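Local coordinates for protein iron transport multicopper oxidase FET3 (Saccharomyces cerevisiae, PDB 1ZPU) that oxidises Fe(2+) to Fe(3+) with four bound copper ions, reducing oxygen to water, for high-affinity iron uptake through the permease FTR1, at residues 16-22 and 142-146; 304-310 and 429-435; 377-383 and 447-453. One frame throughout, in Å; residues are numbered along the deposited sequence.

Contact 1 (16-22 and 142-146); sequences VDGLKSR and WYHDL. With NAG (2-acetamido-2-deoxy-beta-D-glucopyranose), chain H; MAN (alpha-D-mannopyranose), chain B; NAG (2-acetamido-2-deoxy-beta-D-glucopyranose), chain C.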
loop_
_atom_site.group_PDB
_atom_site.type_symbol
_atom_site.label_atom_id
_atom_site.label_comp_id
_atom_site.label_asym_id
_atom_site.label_seq_id
_atom_site.Cartn_x
_atom_site.Cartn_y
_atom_site.Cartn_z
ATOM N N VAL A 16 -0.251 -22.716 2.936
ATOM C CA VAL A 16 0.701 -21.671 3.285
ATOM C C VAL A 16 0.923 -21.626 4.793
ATOM O O VAL A 16 2.041 -21.583 5.295
ATOM C CB VAL A 16 0.143 -20.316 2.847
ATOM C CG1 VAL A 16 1.085 -19.183 3.253
ATOM C CG2 VAL A 16 -0.125 -20.338 1.353
ATOM N N ASP A 17 -0.203 -21.613 5.480
ATOM C CA ASP A 17 -0.337 -21.587 6.922
ATOM C C ASP A 17 0.425 -22.690 7.631
ATOM O O ASP A 17 1.105 -22.457 8.643
ATOM C CB ASP A 17 -1.827 -21.804 7.232
ATOM C CG ASP A 17 -2.305 -20.836 8.198
ATOM O OD1 ASP A 17 -1.438 -20.002 8.533
ATOM O OD2 ASP A 17 -3.479 -20.868 8.619
ATOM N N GLY A 18 0.278 -23.896 7.092
ATOM C CA GLY A 18 0.583 -25.088 7.823
ATOM C C GLY A 18 -0.694 -25.783 8.259
ATOM O O GLY A 18 -0.659 -26.938 8.680
ATOM N N LEU A 19 -1.833 -25.100 8.156
ATOM C CA LEU A 19 -3.085 -25.688 8.653
ATOM C C LEU A 19 -4.343 -25.686 7.763
ATOM O O LEU A 19 -5.437 -26.003 8.241
ATOM C CB LEU A 19 -3.430 -25.179 10.058
ATOM C CG LEU A 19 -3.031 -23.857 10.688
ATOM C CD1 LEU A 19 -3.696 -23.867 12.019
ATOM C CD2 LEU A 19 -1.525 -23.726 10.910
ATOM N N LYS A 20 -4.193 -25.366 6.480
ATOM C CA LYS A 20 -5.325 -25.388 5.562
ATOM C C LYS A 20 -4.848 -25.413 4.124
ATOM O O LYS A 20 -4.262 -24.444 3.648
ATOM C CB LYS A 20 -6.203 -24.154 5.782
ATOM C CG LYS A 20 -7.696 -24.435 5.817
ATOM C CD LYS A 20 -8.229 -24.972 4.487
ATOM C CE LYS A 20 -9.727 -25.308 4.562
ATOM N NZ LYS A 20 -10.547 -24.079 4.815
ATOM N N SER A 21 -5.085 -26.520 3.430
ATOM C CA SER A 21 -4.864 -26.518 1.991
ATOM C C SER A 21 -6.011 -25.744 1.358
ATOM O O SER A 21 -7.176 -25.974 1.644
ATOM C CB SER A 21 -4.705 -27.914 1.391
ATOM O OG SER A 21 -3.709 -27.878 0.368
ATOM N N ARG A 22 -5.653 -24.809 0.500
ATOM C CA ARG A 22 -6.516 -23.714 0.179
ATOM C C ARG A 22 -6.029 -23.143 -1.155
ATOM O O ARG A 22 -4.816 -23.092 -1.395
ATOM C CB ARG A 22 -6.338 -22.720 1.317
ATOM C CG ARG A 22 -7.057 -21.446 1.188
ATOM C CD ARG A 22 -6.124 -20.322 1.482
ATOM N NE ARG A 22 -6.164 -19.391 0.361
ATOM C CZ ARG A 22 -6.462 -18.108 0.463
ATOM N NH1 ARG A 22 -6.700 -17.562 1.653
ATOM N NH2 ARG A 22 -6.484 -17.355 -0.619
ATOM N N TRP A 142 -2.731 -14.200 7.208
ATOM C CA TRP A 142 -3.261 -15.208 6.303
ATOM C C TRP A 142 -4.714 -15.614 6.660
ATOM O O TRP A 142 -5.046 -15.836 7.837
ATOM C CB TRP A 142 -2.319 -16.413 6.289
ATOM C CG TRP A 142 -2.654 -17.401 5.251
ATOM C CD1 TRP A 142 -3.094 -18.674 5.439
ATOM C CD2 TRP A 142 -2.590 -17.203 3.848
ATOM N NE1 TRP A 142 -3.309 -19.294 4.235
ATOM C CE2 TRP A 142 -3.015 -18.407 3.235
ATOM C CE3 TRP A 142 -2.232 -16.121 3.038
ATOM C CZ2 TRP A 142 -3.079 -18.561 1.863
ATOM C CZ3 TRP A 142 -2.301 -16.285 1.654
ATOM C CH2 TRP A 142 -2.721 -17.497 1.091
ATOM N N TYR A 143 -5.567 -15.684 5.639
ATOM C CA TYR A 143 -6.964 -16.113 5.783
ATOM C C TYR A 143 -7.117 -17.509 5.241
ATOM O O TYR A 143 -6.373 -17.918 4.357
ATOM C CB TYR A 143 -7.918 -15.174 5.030
ATOM C CG TYR A 143 -8.117 -13.821 5.687
ATOM C CD1 TYR A 143 -7.199 -12.800 5.503
ATOM C CD2 TYR A 143 -9.217 -13.569 6.494
ATOM C CE1 TYR A 143 -7.363 -11.562 6.098
ATOM C CE2 TYR A 143 -9.396 -12.324 7.100
ATOM C CZ TYR A 143 -8.456 -11.329 6.893
ATOM O OH TYR A 143 -8.605 -10.090 7.468
ATOM N N HIS A 144 -8.089 -18.239 5.773
ATOM C CA HIS A 144 -8.397 -19.591 5.318
ATOM C C HIS A 144 -9.459 -19.617 4.244
ATOM O O HIS A 144 -9.665 -20.630 3.594
ATOM C CB HIS A 144 -8.866 -20.413 6.499
ATOM C CG HIS A 144 -7.744 -20.898 7.349
ATOM N ND1 HIS A 144 -7.875 -21.958 8.224
ATOM C CD2 HIS A 144 -6.454 -20.498 7.421
ATOM C CE1 HIS A 144 -6.714 -22.172 8.816
ATOM N NE2 HIS A 144 -5.840 -21.299 8.348
ATOM N N ASP A 145 -10.159 -18.507 4.082
ATOM C CA ASP A 145 -11.128 -18.369 3.028
ATOM C C ASP A 145 -10.642 -17.318 2.048
ATOM O O ASP A 145 -9.972 -16.364 2.434
ATOM C CB ASP A 145 -12.484 -17.972 3.608
ATOM C CG ASP A 145 -13.061 -19.038 4.546
ATOM O OD1 ASP A 145 -13.856 -19.912 4.085
ATOM O OD2 ASP A 145 -12.715 -19.000 5.750
ATOM N N LEU A 146 -10.985 -17.497 0.779
ATOM C CA LEU A 146 -10.666 -16.533 -0.266
ATOM C C LEU A 146 -11.411 -15.231 -0.041
ATOM O O LEU A 146 -12.488 -15.207 0.550
ATOM C CB LEU A 146 -11.051 -17.083 -1.631
ATOM C CG LEU A 146 -10.386 -18.355 -2.141
ATOM C CD1 LEU A 146 -11.083 -19.605 -1.586
ATOM C CD2 LEU A 146 -10.506 -18.326 -3.633
HETATM C C1 NAG H . 4.514 -23.960 12.846
HETATM C C2 NAG H . 3.831 -24.817 11.776
HETATM C C3 NAG H . 2.336 -25.009 12.025
HETATM C C4 NAG H . 2.021 -25.427 13.453
HETATM C C5 NAG H . 2.772 -24.455 14.366
HETATM C C6 NAG H . 2.656 -24.811 15.835
HETATM C C7 NAG H . 4.326 -24.513 9.342
HETATM C C8 NAG H . 5.411 -25.548 9.234
HETATM N N2 NAG H . 3.910 -24.104 10.538
HETATM O O3 NAG H . 1.786 -25.968 11.153
HETATM O O4 NAG H . 0.618 -25.353 13.639
HETATM O O5 NAG H . 4.147 -24.552 14.065
HETATM O O6 NAG H . 3.394 -26.003 15.995
HETATM O O7 NAG H . 3.848 -23.995 8.338
HETATM C C1 MAN B . -4.715 -22.897 15.195
HETATM C C2 MAN B . -3.792 -21.696 15.358
HETATM C C3 MAN B . -4.556 -20.386 15.228
HETATM C C4 MAN B . -5.417 -20.406 13.974
HETATM C C5 MAN B . -6.335 -21.609 13.979
HETATM C C6 MAN B . -7.126 -21.648 12.685
HETATM O O2 MAN B . -2.827 -21.726 14.342
HETATM O O3 MAN B . -3.655 -19.305 15.140
HETATM O O4 MAN B . -6.186 -19.237 13.902
HETATM O O5 MAN B . -5.541 -22.772 14.051
HETATM O O6 MAN B . -7.849 -22.857 12.668
HETATM C C1 NAG C . 0.007 -26.617 13.968
HETATM C C2 NAG C . -1.176 -26.389 14.920
HETATM C C3 NAG C . -2.062 -27.620 15.084
HETATM C C4 NAG C . -2.396 -28.289 13.759
HETATM C C5 NAG C . -1.071 -28.505 13.023
HETATM C C6 NAG C . -1.249 -29.189 11.676
HETATM C C7 NAG C . -0.797 -24.791 16.732
HETATM C C8 NAG C . -0.472 -24.666 18.194
HETATM N N2 NAG C . -0.721 -26.027 16.246
HETATM O O3 NAG C . -3.244 -27.246 15.757
HETATM O O4 NAG C . -3.029 -29.518 14.048
HETATM O O5 NAG C . -0.428 -27.263 12.795
HETATM O O6 NAG C . -1.746 -28.261 10.741
HETATM O O7 NAG C . -1.087 -23.796 16.054
#
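A glycan-flanked seam between the first and second plastocyanin-like domains of the multicopper oxidase is formed where loop 16-22 meets the end of strand 133-142 and the turn that follows it. Its polar centre is a His-carboxylate hydrogen bond: His144 NE2 donates to Asp17 OD2 at a very short 2.4 Å, with an N-H...O angle of 160°. Lys20 lies flat on the same imidazole, its CB 3.7 Å from the centroid of the His144 ring and 10° off the normal, a CH-pi contact made by the aliphatic part of the chain. The two cupredoxin-type domains are also joined by Arg22, at the start of strand 22-27, whose NH1 donates to Tyr143 O at 2.7 Å. Its guanidinium is sandwiched between Trp142 CZ2 on one face and Leu146 CG on the other, while NH2 forms a salt bridge with Asp114. Val16 takes the opposite face of the indole, with CB 4.0 Å from the centroid of the five-membered ring of Trp142. At Gly18 (phi 105°) a CB would be jammed against the carbonyl O of Asp17 and would also clash with O3 of NAG in chain H, so glycine suits both backbone and sugar. Sugar borders the loop directly: NAG O6 of chain C donates to Gly18 O at 2.7 Å, and Leu19 CD1 comes within 3.0 Å of MAN O5.

Contact 2 (304-310 and 429-435); sequences PYEKEAI and FPEYPMR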
loop_
_atom_site.group_PDB
_atom_site.type_symbol
_atom_site.label_atom_id
_atom_site.label_comp_id
_atom_site.label_asym_id
_atom_site.label_seq_id
_atom_site.Cartn_x
_atom_site.Cartn_y
_atom_site.Cartn_z
ATOM N N PRO A 304 15.557 11.565 6.808
ATOM C CA PRO A 304 16.043 11.294 5.457
ATOM C C PRO A 304 17.523 11.599 5.283
ATOM O O PRO A 304 18.002 12.622 5.772
ATOM C CB PRO A 304 15.226 12.261 4.609
ATOM C CG PRO A 304 13.937 12.346 5.327
ATOM C CD PRO A 304 14.258 12.262 6.786
ATOM N N TYR A 305 18.239 10.715 4.597
ATOM C CA TYR A 305 19.657 10.931 4.301
ATOM C C TYR A 305 19.832 12.134 3.381
ATOM O O TYR A 305 20.721 12.949 3.589
ATOM C CB TYR A 305 20.280 9.680 3.677
ATOM C CG TYR A 305 21.787 9.735 3.542
ATOM C CD1 TYR A 305 22.615 9.598 4.661
ATOM C CD2 TYR A 305 22.387 9.913 2.295
ATOM C CE1 TYR A 305 23.997 9.641 4.543
ATOM C CE2 TYR A 305 23.765 9.962 2.168
ATOM C CZ TYR A 305 24.568 9.828 3.293
ATOM O OH TYR A 305 25.944 9.884 3.166
ATOM N N GLU A 306 18.986 12.236 2.360
ATOM C CA GLU A 306 18.902 13.460 1.562
ATOM C C GLU A 306 17.870 14.395 2.184
ATOM O O GLU A 306 16.658 14.212 2.023
ATOM C CB GLU A 306 18.576 13.173 0.096
ATOM C CG GLU A 306 19.791 12.783 -0.736
ATOM C CD GLU A 306 19.412 12.016 -2.000
ATOM O OE1 GLU A 306 18.348 11.347 -2.011
ATOM O OE2 GLU A 306 20.189 12.082 -2.982
ATOM N N LYS A 307 18.372 15.377 2.925
ATOM C CA LYS A 307 17.530 16.357 3.598
ATOM C C LYS A 307 16.783 17.218 2.598
ATOM O O LYS A 307 17.359 17.721 1.633
ATOM C CB LYS A 307 18.361 17.285 4.491
ATOM C CG LYS A 307 18.897 16.651 5.760
ATOM C CD LYS A 307 19.732 17.671 6.561
ATOM C CE LYS A 307 20.959 16.942 7.133
ATOM N NZ LYS A 307 21.239 17.364 8.539
ATOM N N GLU A 308 15.496 17.392 2.844
ATOM C CA GLU A 308 14.714 18.367 2.114
ATOM C C GLU A 308 13.934 19.195 3.131
ATOM O O GLU A 308 13.209 18.650 3.956
ATOM C CB GLU A 308 13.784 17.665 1.111
ATOM C CG GLU A 308 14.498 17.185 -0.179
ATOM C CD GLU A 308 13.677 16.182 -1.027
ATOM O OE1 GLU A 308 12.481 15.928 -0.716
ATOM O OE2 GLU A 308 14.241 15.641 -2.015
ATOM N N ALA A 309 14.101 20.512 3.089
ATOM C CA ALA A 309 13.377 21.395 3.992
ATOM C C ALA A 309 11.865 21.279 3.781
ATOM O O ALA A 309 11.408 21.022 2.667
ATOM C CB ALA A 309 13.827 22.809 3.787
ATOM N N ILE A 310 11.101 21.457 4.857
ATOM C CA ILE A 310 9.639 21.478 4.774
ATOM C C ILE A 310 9.178 22.436 3.682
ATOM O O ILE A 310 9.695 23.538 3.574
ATOM C CB ILE A 310 8.981 21.843 6.140
ATOM C CG1 ILE A 310 7.442 21.836 6.025
ATOM C CG2 ILE A 310 9.552 23.158 6.709
ATOM C CD1 ILE A 310 6.703 22.026 7.342
ATOM N N PHE A 429 5.751 22.338 13.202
ATOM C CA PHE A 429 6.138 21.283 12.266
ATOM C C PHE A 429 7.664 21.114 12.264
ATOM O O PHE A 429 8.386 22.060 12.603
ATOM C CB PHE A 429 5.682 21.619 10.839
ATOM C CG PHE A 429 4.204 21.875 10.688
ATOM C CD1 PHE A 429 3.755 23.034 10.055
ATOM C CD2 PHE A 429 3.261 20.948 11.128
ATOM C CE1 PHE A 429 2.391 23.279 9.885
ATOM C CE2 PHE A 429 1.889 21.183 10.964
ATOM C CZ PHE A 429 1.454 22.346 10.342
ATOM N N PRO A 430 8.164 19.920 11.868
ATOM C CA PRO A 430 9.614 19.717 11.734
ATOM C C PRO A 430 10.217 20.573 10.622
ATOM O O PRO A 430 9.529 20.891 9.643
ATOM C CB PRO A 430 9.730 18.239 11.356
ATOM C CG PRO A 430 8.409 17.887 10.785
ATOM C CD PRO A 430 7.411 18.699 11.531
ATOM N N GLU A 431 11.489 20.943 10.780
ATOM C CA GLU A 431 12.222 21.679 9.754
ATOM C C GLU A 431 12.562 20.799 8.552
ATOM O O GLU A 431 12.496 21.252 7.405
ATOM C CB GLU A 431 13.499 22.252 10.340
ATOM C CG GLU A 431 13.285 23.456 11.237
ATOM C CD GLU A 431 14.596 24.069 11.691
ATOM O OE1 GLU A 431 15.617 23.343 11.743
ATOM O OE2 GLU A 431 14.607 25.280 11.995
ATOM N N TYR A 432 12.924 19.545 8.829
ATOM C CA TYR A 432 13.267 18.576 7.799
ATOM C C TYR A 432 12.421 17.308 7.978
ATOM O O TYR A 432 12.881 16.326 8.578
ATOM C CB TYR A 432 14.758 18.240 7.858
ATOM C CG TYR A 432 15.646 19.419 7.567
ATOM C CD1 TYR A 432 16.197 20.174 8.602
ATOM C CD2 TYR A 432 15.920 19.795 6.254
ATOM C CE1 TYR A 432 17.001 21.271 8.336
ATOM C CE2 TYR A 432 16.724 20.887 5.976
ATOM C CZ TYR A 432 17.263 21.621 7.019
ATOM O OH TYR A 432 18.065 22.704 6.741
ATOM N N PRO A 433 11.182 17.317 7.439
ATOM C CA PRO A 433 10.212 16.270 7.724
ATOM C C PRO A 433 10.629 14.930 7.171
ATOM O O PRO A 433 11.361 14.862 6.184
ATOM C CB PRO A 433 8.955 16.737 6.982
ATOM C CG PRO A 433 9.172 18.168 6.699
ATOM C CD PRO A 433 10.632 18.311 6.505
ATOM N N MET A 434 10.146 13.874 7.813
ATOM C CA MET A 434 10.290 12.523 7.316
ATOM C C MET A 434 9.532 12.412 5.993
ATOM O O MET A 434 8.608 13.186 5.740
ATOM C CB MET A 434 9.747 11.552 8.366
ATOM C CG MET A 434 9.606 10.123 7.919
ATOM S SD MET A 434 7.973 9.797 7.222
ATOM C CE MET A 434 6.996 9.382 8.660
ATOM N N ARG A 435 9.937 11.463 5.152
ATOM C CA ARG A 435 9.276 11.203 3.880
ATOM C C ARG A 435 9.023 9.707 3.689
ATOM O O ARG A 435 9.903 8.880 3.980
ATOM C CB ARG A 435 10.128 11.732 2.733
ATOM C CG ARG A 435 9.719 13.084 2.219
ATOM C CD ARG A 435 10.925 13.980 1.999
ATOM N NE ARG A 435 11.980 13.348 1.212
ATOM C CZ ARG A 435 13.274 13.532 1.439
ATOM N NH1 ARG A 435 13.663 14.322 2.433
ATOM N NH2 ARG A 435 14.180 12.929 0.684
#
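Arg435, Ile310 and Tyr432 organise this junction, in which the loop leading into the third cupredoxin-type domain of the multicopper oxidase passes along the approach to edge strand 434-436. Arg435 loses 107 Å² to the loop. Its NH1 and NH2 both donate to Glu306 O, at 3.0 and 3.1 Å, so one carbonyl receives a forked pair near the guanidinium plane. Ile310 gives up 91 Å²: CD1 meets Phe429 CB at 3.7 Å, CB meets Pro433 CG at 3.7 Å, and its backbone N donates to Glu431 O at 2.9 Å with an angle of 163°. Tyr432, with 79 Å² covered, lays its ring beside the loop; Lys307 CD sits over one face, and Ala309 CB is 4.1 Å from Tyr432 CE2. Next to the forked pair, Glu308 OE1 stands over the face of the guanidinium, 3.3 Å from Arg435 NE, a salt bridge of charges alone because no N-H points at that oxygen.

Contact 3 (377-383 and 447-453); sequences DEIVEIV and FVIRFKA
Strands 379-383 and 447-452 run antiparallel at 158°, with axes 4.7 Å apart at closest approach and extended backbones throughout. The second segment enters at Phe447, within a strand that begins just before it; the p rotamer of Phe447 (chi1 73°) accompanies packing on Leu439 and Val441 of strand 438-441. Val448 forms a non-hydrogen-bonded pair with Val383 (CA-CA 4.7 Å), and its CG1 lies 3.6 Å from Glu381 CG. Ile449 is in a hydrogen-bonded pair with Ile382: Ile449 N to Ile382 O measures 3.1 Å and Ile382 N to Ile449 O 2.9 Å. Its p rotamer (chi1 56°) sets CG1 3.6 Å from Ile382 CB. Arg450 pairs with Glu381 without backbone hydrogen bonds (CA-CA 4.4 Å); chi1 m on Arg450 and t on Glu381 bring Arg450 NE to Glu381 OE1 at 2.7 Å in a salt bridge. Phe451 and Val380 form a hydrogen-bonded pair, with Val380 N to Phe451 O at 2.8 Å and Phe451 N to Val380 O at 3.0 Å. The p rotamer of Phe451 (chi1 69°) places the ring under Val380 CB, 4.1 Å from the Phe451 centroid and 22° off the normal. Lys452, with chi1 to chi4 all t, sits opposite Ile379 (CA-CA 4.5 Å). Ala453 closes the pairing, its N donating to Glu378 O at 2.9 Å. Side chains alternate: Ile379, Glu381, Val383, Val448, Arg450 and Lys452 on one face, Val380, Ile382, Ile449 and Phe451 on the other. Flanked by strands 316-326 and 401-406, this is a central strand pair of the Greek-key beta-sandwich typical of cupredoxin domains, here the third, which holds the type 1 copper.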
loop_
_atom_site.group_PDB
_atom_site.type_symbol
_atom_site.label_atom_id
_atom_site.label_comp_id
_atom_site.label_asym_id
_atom_site.label_seq_id
_atom_site.Cartn_x
_atom_site.Cartn_y
_atom_site.Cartn_z
ATOM N N ASP A 377 2.983 23.123 -10.651
ATOM C CA ASP A 377 4.036 22.778 -9.682
ATOM C C ASP A 377 3.653 23.067 -8.242
ATOM O O ASP A 377 4.520 23.192 -7.379
ATOM C CB ASP A 377 5.355 23.494 -10.015
ATOM C CG ASP A 377 6.310 22.644 -10.860
ATOM O OD1 ASP A 377 6.423 21.419 -10.614
ATOM O OD2 ASP A 377 6.978 23.223 -11.757
ATOM N N GLU A 378 2.359 23.161 -7.983
ATOM C CA GLU A 378 1.883 23.653 -6.704
ATOM C C GLU A 378 2.247 22.765 -5.537
ATOM O O GLU A 378 2.426 21.550 -5.689
ATOM C CB GLU A 378 0.375 23.857 -6.733
ATOM C CG GLU A 378 -0.455 22.609 -6.961
ATOM C CD GLU A 378 -1.952 22.887 -6.860
ATOM O OE1 GLU A 378 -2.350 24.080 -6.840
ATOM O OE2 GLU A 378 -2.736 21.910 -6.807
ATOM N N ILE A 379 2.355 23.375 -4.362
ATOM C CA ILE A 379 2.565 22.618 -3.139
ATOM C C ILE A 379 1.199 22.203 -2.582
ATOM O O ILE A 379 0.349 23.049 -2.281
ATOM C CB ILE A 379 3.412 23.424 -2.130
ATOM C CG1 ILE A 379 4.866 23.472 -2.608
ATOM C CG2 ILE A 379 3.315 22.823 -0.717
ATOM C CD1 ILE A 379 5.562 24.788 -2.325
ATOM N N VAL A 380 0.993 20.893 -2.481
ATOM C CA VAL A 380 -0.277 20.321 -2.030
ATOM C C VAL A 380 -0.165 19.808 -0.599
ATOM O O VAL A 380 0.825 19.189 -0.227
ATOM C CB VAL A 380 -0.739 19.156 -2.946
ATOM C CG1 VAL A 380 -2.086 18.599 -2.489
ATOM C CG2 VAL A 380 -0.831 19.609 -4.393
ATOM N N GLU A 381 -1.192 20.075 0.196
ATOM C CA GLU A 381 -1.264 19.594 1.559
ATOM C C GLU A 381 -2.552 18.800 1.746
ATOM O O GLU A 381 -3.646 19.283 1.432
ATOM C CB GLU A 381 -1.190 20.771 2.533
ATOM C CG GLU A 381 -1.627 20.477 3.955
ATOM C CD GLU A 381 -1.402 21.660 4.890
ATOM O OE1 GLU A 381 -0.226 21.969 5.194
ATOM O OE2 GLU A 381 -2.398 22.284 5.333
ATOM N N ILE A 382 -2.409 17.573 2.242
ATOM C CA ILE A 382 -3.553 16.737 2.586
ATOM C C ILE A 382 -3.722 16.732 4.099
ATOM O O ILE A 382 -2.826 16.352 4.842
ATOM C CB ILE A 382 -3.413 15.292 2.037
ATOM C CG1 ILE A 382 -3.567 15.292 0.522
ATOM C CG2 ILE A 382 -4.471 14.378 2.620
ATOM C CD1 ILE A 382 -3.056 14.033 -0.150
ATOM N N VAL A 383 -4.877 17.186 4.547
ATOM C CA VAL A 383 -5.235 17.132 5.953
ATOM C C VAL A 383 -6.237 16.000 6.127
ATOM O O VAL A 383 -7.318 16.012 5.538
ATOM C CB VAL A 383 -5.858 18.466 6.454
ATOM C CG1 VAL A 383 -6.216 18.371 7.932
ATOM C CG2 VAL A 383 -4.911 19.636 6.207
ATOM N N PHE A 447 -3.539 13.596 10.679
ATOM C CA PHE A 447 -2.214 13.849 10.147
ATOM C C PHE A 447 -2.234 14.881 9.035
ATOM O O PHE A 447 -3.296 15.198 8.487
ATOM C CB PHE A 447 -1.465 12.556 9.768
ATOM C CG PHE A 447 -1.954 11.858 8.512
ATOM C CD1 PHE A 447 -2.149 10.479 8.519
ATOM C CD2 PHE A 447 -2.146 12.540 7.317
ATOM C CE1 PHE A 447 -2.559 9.794 7.368
ATOM C CE2 PHE A 447 -2.565 11.868 6.169
ATOM C CZ PHE A 447 -2.763 10.491 6.196
ATOM N N VAL A 448 -1.060 15.433 8.742
ATOM C CA VAL A 448 -0.900 16.403 7.670
ATOM C C VAL A 448 0.350 16.046 6.885
ATOM O O VAL A 448 1.440 15.898 7.448
ATOM C CB VAL A 448 -0.806 17.858 8.190
ATOM C CG1 VAL A 448 -0.769 18.831 7.032
ATOM C CG2 VAL A 448 -1.971 18.196 9.077
ATOM N N ILE A 449 0.172 15.892 5.579
ATOM C CA ILE A 449 1.270 15.596 4.676
ATOM C C ILE A 449 1.339 16.654 3.598
ATOM O O ILE A 449 0.325 17.257 3.251
ATOM C CB ILE A 449 1.132 14.207 4.025
ATOM C CG1 ILE A 449 -0.207 14.084 3.287
ATOM C CG2 ILE A 449 1.273 13.125 5.066
ATOM C CD1 ILE A 449 -0.308 12.844 2.403
ATOM N N ARG A 450 2.545 16.880 3.083
ATOM C CA ARG A 450 2.776 17.834 2.005
ATOM C C ARG A 450 3.683 17.254 0.935
ATOM O O ARG A 450 4.614 16.499 1.234
ATOM C CB ARG A 450 3.386 19.126 2.545
ATOM C CG ARG A 450 2.392 20.027 3.211
ATOM C CD ARG A 450 3.017 21.358 3.488
ATOM N NE ARG A 450 2.417 21.946 4.675
ATOM C CZ ARG A 450 2.891 23.003 5.317
ATOM N NH1 ARG A 450 3.985 23.616 4.888
ATOM N NH2 ARG A 450 2.266 23.444 6.393
ATOM N N PHE A 451 3.398 17.620 -0.312
ATOM C CA PHE A 451 4.209 17.220 -1.461
ATOM C C PHE A 451 4.043 18.216 -2.601
ATOM O O PHE A 451 3.051 18.934 -2.652
ATOM C CB PHE A 451 3.862 15.792 -1.926
ATOM C CG PHE A 451 2.490 15.658 -2.545
ATOM C CD1 PHE A 451 2.337 15.643 -3.925
ATOM C CD2 PHE A 451 1.360 15.530 -1.750
ATOM C CE1 PHE A 451 1.082 15.513 -4.493
ATOM C CE2 PHE A 451 0.106 15.390 -2.313
ATOM C CZ PHE A 451 -0.036 15.382 -3.682
ATOM N N LYS A 452 5.015 18.247 -3.510
ATOM C CA LYS A 452 4.973 19.107 -4.687
ATOM C C LYS A 452 4.339 18.366 -5.858
ATOM O O LYS A 452 4.687 17.226 -6.132
ATOM C CB LYS A 452 6.393 19.535 -5.057
ATOM C CG LYS A 452 6.463 20.735 -5.983
ATOM C CD LYS A 452 7.868 20.925 -6.502
ATOM C CE LYS A 452 7.984 22.200 -7.286
ATOM N NZ LYS A 452 9.383 22.384 -7.731
ATOM N N ALA A 453 3.411 19.006 -6.553
ATOM C CA ALA A 453 2.838 18.402 -7.751
ATOM C C ALA A 453 3.802 18.562 -8.928
ATOM O O ALA A 453 3.640 19.437 -9.783
ATOM C CB ALA A 453 1.480 18.999 -8.060
#

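How the contacts relate
Contact 3 is buried, whereas contacts 1 and 2 are partly buried. Contacts 2 and 3 belong together: their centres are 14 Å apart, their segments alternate along the chain, and both reach the sheet containing strands 434-436 and 446-452. They touch where Phe429 CE1 packs 3.5 Å from Arg450 NH2 and Ile310 CD1 4.0 Å from Arg450 NH1. Contact 1 lies across the chain's centre, about 42 and 41 Å from the other two centre to centre. Regular backbone pairing dominates contact 3; contacts 1 and 2, mostly loop, each include an arginine donating to a main-chain carbonyl, and contact 1 adds a His-carboxylate bond and a direct hydrogen bond from a sugar.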